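Local coordinates for protein geranyltranstransferase (Marinomonas sp. MED121, PDB 4F62) that probably condenses isopentenyl diphosphate with allylic diphosphates into short isoprenoid chains, as farnesyl-diphosphate synthases of the polyprenyl synthetase family do, at residues A57-D62 with S274-K279. Sequence-based numbering, arbitrary orientation.
Sequences AQLVGD and SEFGDK
Leu59, in the last turn of helix 48-60, comes to 5.1 Å from Lys279, CA to CA, where the loop linking helices 249-273 and 281-291 bends past that helix end. The contact rests on Leu59 and Phe276, whose side chains cross at about a right angle. Phe276 offers a broad apolar face to the buried leucine. Leu59 chi1 of -173° swings CG away from the backbone N and carries CD2 over the ring centre, 3.9 Å from the centroid, in a CH-pi contact. CD1 packs against Phe276 CB at 3.5 Å, so the forked end spans the ring from root to centre. Val60 adds a looser touch, CG1 to Phe276 CE2 at 4.5 Å. The long chain of Lys279 suits the exposed side: its CD lies 3.6 Å from Leu59 O. The side chains of Gln203 and Lys206, on helix 201-226, also touch that of Phe276, and Lys206 forms a salt bridge with Glu275. With only an alanine methyl at Phe276, Leu59 CD2 is likely to lose the ring face it lies over, and the loop part of its seat. No hydrogen bond joins the two segments, so apolar packing accounts for most of this surface contact within the all-helical isoprenoid synthase fold.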
loop_
_atom_site.group_PDB
_atom_site.type_symbol
_atom_site.label_atom_id
_atom_site.label_comp_id
_atom_site.label_asym_id
_atom_site.label_seq_id
_atom_site.Cartn_x
_atom_site.Cartn_y
_atom_site.Cartn_z
ATOM N N ALA A 57 19.726 -11.145 -6.693
ATOM C CA ALA A 57 19.940 -12.073 -5.579
ATOM C C ALA A 57 21.011 -13.097 -5.944
ATOM O O ALA A 57 21.896 -13.396 -5.143
ATOM C CB ALA A 57 18.643 -12.779 -5.196
ATOM N N GLN A 58 20.932 -13.627 -7.161
ATOM C CA GLN A 58 21.893 -14.619 -7.634
ATOM C C GLN A 58 23.295 -14.051 -7.745
ATOM O O GLN A 58 24.275 -14.727 -7.448
ATOM C CB GLN A 58 21.467 -15.148 -8.995
ATOM C CG GLN A 58 20.449 -16.233 -8.919
ATOM C CD GLN A 58 20.553 -17.158 -10.097
ATOM O OE1 GLN A 58 21.003 -16.757 -11.174
ATOM N NE2 GLN A 58 20.160 -18.413 -9.898
ATOM N N LEU A 59 23.381 -12.806 -8.185
ATOM C CA LEU A 59 24.658 -12.118 -8.271
ATOM C C LEU A 59 25.417 -12.165 -6.945
ATOM O O LEU A 59 26.581 -12.566 -6.911
ATOM C CB LEU A 59 24.440 -10.667 -8.680
ATOM C CG LEU A 59 25.711 -9.874 -8.961
ATOM C CD1 LEU A 59 26.317 -10.352 -10.260
ATOM C CD2 LEU A 59 25.414 -8.400 -9.025
ATOM N N VAL A 60 24.750 -11.795 -5.848
ATOM C CA VAL A 60 25.458 -11.570 -4.586
ATOM C C VAL A 60 25.323 -12.685 -3.544
ATOM O O VAL A 60 26.067 -12.720 -2.558
ATOM C CB VAL A 60 25.055 -10.230 -3.946
ATOM C CG1 VAL A 60 25.310 -9.083 -4.918
ATOM C CG2 VAL A 60 23.597 -10.272 -3.539
ATOM N N GLY A 61 24.374 -13.587 -3.754
ATOM C CA GLY A 61 24.171 -14.688 -2.836
ATOM C C GLY A 61 23.217 -15.720 -3.398
ATOM O O GLY A 61 23.368 -16.169 -4.536
ATOM N N ASP A 62 22.216 -16.087 -2.607
ATOM C CA ASP A 62 21.259 -17.087 -3.045
ATOM C C ASP A 62 19.817 -16.569 -3.009
ATOM O O ASP A 62 19.451 -15.790 -2.131
ATOM C CB ASP A 62 21.426 -18.348 -2.205
ATOM C CG ASP A 62 22.866 -18.869 -2.225
ATOM O OD1 ASP A 62 23.437 -19.012 -3.334
ATOM O OD2 ASP A 62 23.429 -19.108 -1.137
ATOM N N SER A 274 30.614 -5.940 -14.448
ATOM C CA SER A 274 31.628 -6.721 -15.151
ATOM C C SER A 274 32.485 -7.545 -14.189
ATOM O O SER A 274 32.808 -8.698 -14.474
ATOM C CB SER A 274 32.512 -5.817 -16.027
ATOM O OG SER A 274 33.276 -4.904 -15.250
ATOM N N GLU A 275 32.829 -6.960 -13.046
ATOM C CA GLU A 275 33.738 -7.591 -12.082
ATOM C C GLU A 275 33.117 -8.720 -11.247
ATOM O O GLU A 275 33.697 -9.136 -10.244
ATOM C CB GLU A 275 34.344 -6.532 -11.147
ATOM C CG GLU A 275 33.333 -5.823 -10.242
ATOM C CD GLU A 275 32.543 -4.734 -10.964
ATOM O OE1 GLU A 275 32.077 -4.966 -12.102
ATOM O OE2 GLU A 275 32.393 -3.632 -10.395
ATOM N N PHE A 276 31.951 -9.218 -11.652
ATOM C CA PHE A 276 31.284 -10.283 -10.901
ATOM C C PHE A 276 31.433 -11.658 -11.552
ATOM O O PHE A 276 31.247 -12.684 -10.903
ATOM C CB PHE A 276 29.804 -9.964 -10.726
ATOM C CG PHE A 276 29.522 -8.895 -9.707
ATOM C CD1 PHE A 276 29.544 -7.555 -10.057
ATOM C CD2 PHE A 276 29.209 -9.238 -8.397
ATOM C CE1 PHE A 276 29.272 -6.571 -9.123
ATOM C CE2 PHE A 276 28.933 -8.261 -7.453
ATOM C CZ PHE A 276 28.966 -6.923 -7.817
ATOM N N GLY A 277 31.757 -11.678 -12.838
ATOM C CA GLY A 277 31.947 -12.937 -13.535
ATOM C C GLY A 277 30.648 -13.590 -13.970
ATOM O O GLY A 277 29.638 -12.907 -14.177
ATOM N N ASP A 278 30.679 -14.916 -14.101
ATOM C CA ASP A 278 29.557 -15.698 -14.624
ATOM C C ASP A 278 28.205 -15.378 -13.971
ATOM O O ASP A 278 27.171 -15.399 -14.638
ATOM C CB ASP A 278 29.857 -17.197 -14.492
ATOM C CG ASP A 278 30.957 -17.661 -15.437
ATOM O OD1 ASP A 278 31.640 -16.800 -16.040
ATOM O OD2 ASP A 278 31.138 -18.895 -15.566
ATOM N N LYS A 279 28.225 -15.078 -12.675
ATOM C CA LYS A 279 27.007 -14.776 -11.926
ATOM C C LYS A 279 26.272 -13.555 -12.456
ATOM O O LYS A 279 25.106 -13.351 -12.137
ATOM C CB LYS A 279 27.325 -14.545 -10.444
ATOM C CG LYS A 279 27.962 -15.727 -9.743
ATOM C CD LYS A 279 28.361 -15.356 -8.320
ATOM C CE LYS A 279 28.896 -16.564 -7.556
ATOM N NZ LYS A 279 27.844 -17.601 -7.331
#